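Local coordinates for protein oxidoreductase (PDB 3KA7) that binds flavin-adenine dinucleotide and probably acts as a flavin-dependent oxidoreductase, at residues A[128-133]-A[176-180]; A[257-261]-A[390-394]. One frame throughout, in Å; residues are numbered along the deposited sequence.

Contact 1 (A[128-133]-A[176-180])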
ATOM      1  N   THR A 128     -25.823  -3.113  -3.297  1.00 10.51           N
ATOM      2  CA  THR A 128     -24.830  -2.682  -2.295  1.00 10.22           C
ATOM      3  C   THR A 128     -24.217  -1.309  -2.570  1.00 10.22           C
ATOM      4  O   THR A 128     -23.585  -0.727  -1.692  1.00 10.40           O
ATOM      5  CB  THR A 128     -23.690  -3.692  -2.151  1.00  9.93           C
ATOM      6  OG1 THR A 128     -23.063  -3.864  -3.426  1.00  9.93           O
ATOM      7  CG2 THR A 128     -24.217  -5.032  -1.646  1.00 10.61           C
ATOM      8  N   ARG A 129     -24.396  -0.788  -3.775  1.00 10.12           N
ATOM      9  CA  ARG A 129     -23.753   0.478  -4.134  1.00 10.49           C
ATOM     10  C   ARG A 129     -24.212   1.579  -3.191  1.00 10.40           C
ATOM     11  O   ARG A 129     -23.391   2.314  -2.612  1.00 10.53           O
ATOM     12  CB  ARG A 129     -24.093   0.882  -5.568  1.00 10.59           C
ATOM     13  CG  ARG A 129     -23.588  -0.074  -6.654  1.00 12.82           C
ATOM     14  CD  ARG A 129     -22.082  -0.043  -6.815  1.00 14.82           C
ATOM     15  NE  ARG A 129     -21.551   1.256  -7.243  1.00 13.45           N
ATOM     16  CZ  ARG A 129     -21.460   1.671  -8.501  1.00 15.55           C
ATOM     17  NH1 ARG A 129     -21.870   0.900  -9.515  1.00 15.92           N
ATOM     18  NH2 ARG A 129     -20.926   2.862  -8.753  1.00 14.74           N
ATOM     19  N   LYS A 130     -25.530   1.698  -3.049  1.00 10.13           N
ATOM     20  CA  LYS A 130     -26.119   2.742  -2.209  1.00 10.60           C
ATOM     21  C   LYS A 130     -26.683   2.218  -0.880  1.00 10.55           C
ATOM     22  O   LYS A 130     -26.972   3.003   0.022  1.00 11.00           O
ATOM     23  CB  LYS A 130     -27.197   3.509  -2.995  1.00 10.55           C
ATOM     24  CG  LYS A 130     -26.646   4.263  -4.202  1.00 12.65           C
ATOM     25  CD  LYS A 130     -27.736   5.028  -4.941  1.00 13.92           C
ATOM     26  CE  LYS A 130     -27.183   5.671  -6.201  1.00 16.69           C
ATOM     27  NZ  LYS A 130     -26.128   6.670  -5.859  1.00 21.46           N
ATOM     28  N   ASN A 131     -26.847   0.903  -0.770  1.00 10.63           N
ATOM     29  CA  ASN A 131     -27.261   0.258   0.479  1.00 10.55           C
ATOM     30  C   ASN A 131     -26.119  -0.604   0.998  1.00 11.26           C
ATOM     31  O   ASN A 131     -26.118  -1.823   0.820  1.00 10.93           O
ATOM     32  CB  ASN A 131     -28.523  -0.582   0.251  1.00 10.76           C
ATOM     33  CG  ASN A 131     -29.588   0.181  -0.491  1.00 12.71           C
ATOM     34  OD1 ASN A 131     -30.359   0.939   0.109  1.00 11.68           O
ATOM     35  ND2 ASN A 131     -29.626   0.010  -1.814  1.00 11.10           N
ATOM     36  N   ARG A 132     -25.139   0.049   1.620  1.00 11.51           N
ATOM     37  CA  ARG A 132     -23.867  -0.589   1.946  1.00 12.49           C
ATOM     38  C   ARG A 132     -23.920  -1.491   3.163  1.00 12.25           C
ATOM     39  O   ARG A 132     -24.270  -1.035   4.255  1.00 12.76           O
ATOM     40  CB  ARG A 132     -22.812   0.491   2.184  1.00 12.66           C
ATOM     41  CG  ARG A 132     -22.596   1.362   0.994  1.00 15.79           C
ATOM     42  CD  ARG A 132     -21.509   0.770   0.084  1.00 21.22           C
ATOM     43  NE  ARG A 132     -21.222   1.670  -1.022  1.00 24.12           N
ATOM     44  CZ  ARG A 132     -20.294   2.623  -0.995  1.00 25.36           C
ATOM     45  NH1 ARG A 132     -19.526   2.789   0.078  1.00 22.84           N
ATOM     46  NH2 ARG A 132     -20.127   3.394  -2.059  1.00 27.31           N
ATOM     47  N   PRO A 133     -23.547  -2.769   2.995  1.00 11.90           N
ATOM     48  CA  PRO A 133     -23.386  -3.647   4.154  1.00 12.23           C
ATOM     49  C   PRO A 133     -22.460  -2.998   5.175  1.00 11.98           C
ATOM     50  O   PRO A 133     -21.515  -2.318   4.792  1.00 10.90           O
ATOM     51  CB  PRO A 133     -22.696  -4.888   3.562  1.00 12.79           C
ATOM     52  CG  PRO A 133     -23.123  -4.887   2.116  1.00 12.32           C
ATOM     53  CD  PRO A 133     -23.244  -3.449   1.723  1.00 12.33           C
ATOM     54  N   PHE A 176     -16.552  -2.281   0.803  1.00  9.49           N
ATOM     55  CA  PHE A 176     -17.476  -1.677  -0.164  1.00  9.50           C
ATOM     56  C   PHE A 176     -17.097  -0.248  -0.601  1.00  9.52           C
ATOM     57  O   PHE A 176     -17.367   0.130  -1.732  1.00  9.95           O
ATOM     58  CB  PHE A 176     -18.944  -1.835   0.264  1.00  9.74           C
ATOM     59  CG  PHE A 176     -19.481  -3.200  -0.027  1.00 10.52           C
ATOM     60  CD1 PHE A 176     -19.921  -3.529  -1.300  1.00 10.03           C
ATOM     61  CD2 PHE A 176     -19.461  -4.185   0.945  1.00 12.04           C
ATOM     62  CE1 PHE A 176     -20.369  -4.801  -1.585  1.00 10.57           C
ATOM     63  CE2 PHE A 176     -19.911  -5.474   0.665  1.00 14.09           C
ATOM     64  CZ  PHE A 176     -20.365  -5.776  -0.611  1.00 12.76           C
ATOM     65  N   GLU A 177     -16.446   0.525   0.273  1.00  9.58           N
ATOM     66  CA  GLU A 177     -15.864   1.819  -0.141  1.00  9.73           C
ATOM     67  C   GLU A 177     -14.726   1.616  -1.150  1.00  9.93           C
ATOM     68  O   GLU A 177     -14.623   2.345  -2.139  1.00  9.92           O
ATOM     69  CB  GLU A 177     -15.381   2.636   1.077  1.00 10.40           C
ATOM     70  CG  GLU A 177     -14.856   4.051   0.733  1.00 12.40           C
ATOM     71  CD  GLU A 177     -15.948   5.015   0.257  1.00 16.55           C
ATOM     72  OE1 GLU A 177     -17.148   4.747   0.518  1.00 16.57           O
ATOM     73  OE2 GLU A 177     -15.601   6.055  -0.359  1.00 17.01           O
ATOM     74  N   ILE A 178     -13.883   0.612  -0.908  1.00  9.71           N
ATOM     75  CA  ILE A 178     -12.830   0.255  -1.849  1.00 10.12           C
ATOM     76  C   ILE A 178     -13.444  -0.103  -3.206  1.00 10.11           C
ATOM     77  O   ILE A 178     -12.967   0.323  -4.272  1.00 10.21           O
ATOM     78  CB  ILE A 178     -11.968  -0.912  -1.305  1.00  9.90           C
ATOM     79  CG1 ILE A 178     -11.071  -0.401  -0.168  1.00 11.30           C
ATOM     80  CG2 ILE A 178     -11.127  -1.534  -2.440  1.00 10.96           C
ATOM     81  CD1 ILE A 178     -10.264  -1.476   0.549  1.00 12.59           C
ATOM     82  N   ILE A 179     -14.516  -0.889  -3.169  1.00  9.56           N
ATOM     83  CA  ILE A 179     -15.196  -1.269  -4.392  1.00  9.40           C
ATOM     84  C   ILE A 179     -15.747  -0.033  -5.103  1.00  9.95           C
ATOM     85  O   ILE A 179     -15.668   0.073  -6.325  1.00  9.99           O
ATOM     86  CB  ILE A 179     -16.316  -2.284  -4.081  1.00  9.59           C
ATOM     87  CG1 ILE A 179     -15.692  -3.636  -3.724  1.00 10.54           C
ATOM     88  CG2 ILE A 179     -17.289  -2.434  -5.242  1.00  9.39           C
ATOM     89  CD1 ILE A 179     -16.706  -4.654  -3.329  1.00 11.00           C
ATOM     90  N   GLU A 180     -16.315   0.900  -4.345  1.00 10.06           N
ATOM     91  CA  GLU A 180     -16.858   2.110  -4.952  1.00 11.13           C
ATOM     92  C   GLU A 180     -15.735   2.872  -5.646  1.00 11.26           C
ATOM     93  O   GLU A 180     -15.939   3.478  -6.694  1.00 11.71           O
ATOM     94  CB  GLU A 180     -17.563   3.001  -3.914  1.00 10.95           C
ATOM     95  CG  GLU A 180     -18.492   4.041  -4.552  1.00 14.05           C
ATOM     96  CD  GLU A 180     -19.616   3.414  -5.393  1.00 15.48           C
ATOM     97  OE1 GLU A 180     -20.040   2.268  -5.113  1.00 15.81           O
ATOM     98  OE2 GLU A 180     -20.088   4.089  -6.333  1.00 18.03           O
TER
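R129 and R132, in the loop that follows helix 115-127, reach two glutamates one helical turn apart on helix 172-185, and the four side chains form a salt-bridge network. R129 grips E180 side-on: its NE binds OE1 at 2.8 Å, on the syn lone pair, while its NH2 binds OE2 at 2.8 Å, the acceptor lying in the guanidinium plane. R129 CB points away from the helix, and bends at chi2 and chi3 (-70° and -63°) bring the guanidinium back to it. R132 serves both acids. NH1 makes a nearly straight bond of 3.1 Å to E177 OE1, reached on the anti side, and NH2 lies 3.3 Å from E180 OE1 as a salt bridge. A hydrogen bond from R132 NE to the carbonyl oxygen R129 O, 2.8 Å long, ties this guanidinium to its own loop, while F176 O sits over the centre of one of its faces.

Apolar contact is built round F176. P133 lies over one face of the ring, its CD 4.0 Å from the centroid in a CH-pi contact, a task suited to proline's compact ring of C-H groups. T128 crosses the ring at about a right angle, with OG1 3.4 Å from F176 CE1; that hydroxyl bonds to L124 O. W141 meets F176 edge-to-face.

E177 has a second partner in R184, and R129 makes a cation-pi contact with Y183. With arginines on hand for each glutamate, both carboxylates are probably kept ionised, and the loop is joined to the helix by charge and by an aromatic ring.

Contact 2 (A[257-261]-A[390-394])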
ATOM      1  N   CYS A 257       7.447  13.852  20.000  1.00 14.18           N
ATOM      2  CA  CYS A 257       6.751  14.890  20.767  1.00 14.77           C
ATOM      3  C   CYS A 257       6.735  14.555  22.250  1.00 15.04           C
ATOM      4  O   CYS A 257       5.962  15.136  23.023  1.00 15.77           O
ATOM      5  CB  CYS A 257       5.291  14.993  20.314  1.00 14.67           C
ATOM      6  SG  CYS A 257       5.026  15.631  18.657  1.00 17.16           S
ATOM      7  N   SER A 258       7.558  13.593  22.647  1.00 15.07           N
ATOM      8  CA  SER A 258       7.413  12.992  23.969  1.00 15.78           C
ATOM      9  C   SER A 258       7.465  13.997  25.116  1.00 16.33           C
ATOM     10  O   SER A 258       6.747  13.848  26.104  1.00 16.50           O
ATOM     11  CB  SER A 258       8.432  11.858  24.166  1.00 15.96           C
ATOM     12  OG  SER A 258       9.749  12.301  23.971  1.00 16.10           O
ATOM     13  N   GLU A 259       8.305  15.016  24.975  1.00 17.28           N
ATOM     14  CA  GLU A 259       8.481  16.026  26.028  1.00 19.13           C
ATOM     15  C   GLU A 259       7.281  16.953  26.194  1.00 19.54           C
ATOM     16  O   GLU A 259       7.124  17.612  27.233  1.00 20.16           O
ATOM     17  CB  GLU A 259       9.728  16.854  25.747  1.00 19.28           C
ATOM     18  CG  GLU A 259      11.010  16.200  26.182  1.00 22.75           C
ATOM     19  CD  GLU A 259      12.226  17.019  25.802  1.00 26.11           C
ATOM     20  OE1 GLU A 259      12.572  17.064  24.604  1.00 29.35           O
ATOM     21  OE2 GLU A 259      12.839  17.616  26.704  1.00 28.41           O
ATOM     22  N   ALA A 260       6.424  17.001  25.177  1.00 19.42           N
ATOM     23  CA  ALA A 260       5.300  17.927  25.191  1.00 19.90           C
ATOM     24  C   ALA A 260       3.967  17.242  25.469  1.00 20.21           C
ATOM     25  O   ALA A 260       2.983  17.895  25.818  1.00 20.28           O
ATOM     26  CB  ALA A 260       5.241  18.701  23.879  1.00 19.98           C
ATOM     27  N   LEU A 261       3.932  15.923  25.334  1.00 20.52           N
ATOM     28  CA  LEU A 261       2.680  15.192  25.492  1.00 21.21           C
ATOM     29  C   LEU A 261       2.280  14.972  26.959  1.00 22.04           C
ATOM     30  O   LEU A 261       3.125  14.704  27.802  1.00 22.38           O
ATOM     31  CB  LEU A 261       2.762  13.845  24.767  1.00 20.48           C
ATOM     32  CG  LEU A 261       2.527  13.873  23.254  1.00 19.01           C
ATOM     33  CD1 LEU A 261       2.930  12.533  22.653  1.00 16.20           C
ATOM     34  CD2 LEU A 261       1.070  14.174  22.943  1.00 16.14           C
ATOM     35  N   PRO A 390      -2.414  16.370  18.917  1.00 15.39           N
ATOM     36  CA  PRO A 390      -2.784  17.300  19.985  1.00 15.94           C
ATOM     37  C   PRO A 390      -2.239  18.712  19.776  1.00 16.07           C
ATOM     38  O   PRO A 390      -2.623  19.635  20.507  1.00 16.40           O
ATOM     39  CB  PRO A 390      -2.140  16.669  21.231  1.00 16.42           C
ATOM     40  CG  PRO A 390      -2.075  15.215  20.911  1.00 15.94           C
ATOM     41  CD  PRO A 390      -1.751  15.165  19.443  1.00 15.63           C
ATOM     42  N   PHE A 391      -1.359  18.886  18.793  1.00 15.80           N
ATOM     43  CA  PHE A 391      -0.650  20.145  18.627  1.00 16.13           C
ATOM     44  C   PHE A 391      -1.032  20.844  17.330  1.00 16.28           C
ATOM     45  O   PHE A 391      -0.990  20.247  16.248  1.00 15.68           O
ATOM     46  CB  PHE A 391       0.860  19.917  18.681  1.00 15.90           C
ATOM     47  CG  PHE A 391       1.307  19.144  19.887  1.00 16.84           C
ATOM     48  CD1 PHE A 391       1.246  19.712  21.153  1.00 17.52           C
ATOM     49  CD2 PHE A 391       1.765  17.839  19.758  1.00 17.04           C
ATOM     50  CE1 PHE A 391       1.656  18.993  22.278  1.00 17.84           C
ATOM     51  CE2 PHE A 391       2.177  17.111  20.888  1.00 16.56           C
ATOM     52  CZ  PHE A 391       2.119  17.689  22.139  1.00 17.60           C
ATOM     53  N   SER A 392      -1.396  22.118  17.429  1.00 16.77           N
ATOM     54  CA  SER A 392      -1.680  22.877  16.220  1.00 17.14           C
ATOM     55  C   SER A 392      -0.454  22.975  15.332  1.00 16.48           C
ATOM     56  O   SER A 392       0.668  23.097  15.818  1.00 17.37           O
ATOM     57  CB  SER A 392      -2.224  24.271  16.559  1.00 17.97           C
ATOM     58  OG  SER A 392      -3.599  24.144  16.829  1.00 22.02           O
ATOM     59  N   GLY A 393      -0.674  22.900  14.022  1.00 15.73           N
ATOM     60  CA  GLY A 393       0.408  23.014  13.057  1.00 14.73           C
ATOM     61  C   GLY A 393       1.227  21.744  12.874  1.00 13.95           C
ATOM     62  O   GLY A 393       2.209  21.745  12.141  1.00 14.28           O
ATOM     63  N   LEU A 394       0.825  20.666  13.548  1.00 12.80           N
ATOM     64  CA  LEU A 394       1.470  19.362  13.364  1.00 12.01           C
ATOM     65  C   LEU A 394       0.479  18.350  12.814  1.00 11.35           C
ATOM     66  O   LEU A 394      -0.529  18.051  13.465  1.00 11.26           O
ATOM     67  CB  LEU A 394       2.045  18.856  14.694  1.00 11.88           C
ATOM     68  CG  LEU A 394       2.613  17.430  14.662  1.00 11.44           C
ATOM     69  CD1 LEU A 394       3.781  17.335  13.700  1.00 10.55           C
ATOM     70  CD2 LEU A 394       3.021  17.010  16.060  1.00 12.57           C
TER
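The carbonyl oxygen of C257 receives two backbone amides, A260 N at 2.9 Å and, weakly, L261 N at 3.2 Å, and the tight bend that results presents C257, A260 and L261 to the ring of F391. That phenylalanine begins a type II beta turn, F391 to L394, leading into strand 394-396 at the border of the parallel sheet of the Rossmann-type FAD-binding fold. G393 occupies the third position of the turn, where its positive phi of 79° is most easily adopted without a side chain.

The side-chain contacts between the segments are apolar or sulfur-aromatic. Large and flat, F391 can meet three residues at once: A260 CB comes to 3.7 Å from CZ, L261 CD2 to 3.8 Å from CE2, and C257 CB approaches CE2 as well, all obliquely. A260, with only a methyl group, brings little bulk against the ring, and its carbonyl oxygen lies at the ring edge, in the ring plane. From its own segment, P390 places CB over the centre of one ring face, and its CG also touches L261 CD2.

I224, of strand 219-225, touches both A260 and F391, while Y269, of helix 267-275, meets both L261 and P390. The contact itself joins the loop after helix 250-256 to the start of the border strand. L394 holds CG opposite its backbone N (chi1 174°), and its CD2 meets the cysteine sulfur. The compact, weakly polar thiol suits these apolar surroundings: C257 SG sits 3.6 Å from L394 CD2 and 4.9 Å from the F391 ring centroid, well off the ring normal.

Overall arrangement
Contact 1 and contact 2 lie far apart, their centres about 37 Å from each other and their nearest atoms about 24 Å, and they share no helix or strand. Each is partly buried. Contact 1 holds a loop against helix 172-185 in a helical region away from the annotated sites, and paired charges dominate it, with one buried ring beside them. Contact 2 joins two loops beside the nucleotide-binding sheet, the side chain of C257 lying about 12 Å from the bound FAD, and it relies on apolar packing and a sulfur-aromatic contact. Phenylalanine is central to both, flanked by proline; arginines and glutamates add ionic grip in contact 1, alkyl groups and a thiol complete contact 2.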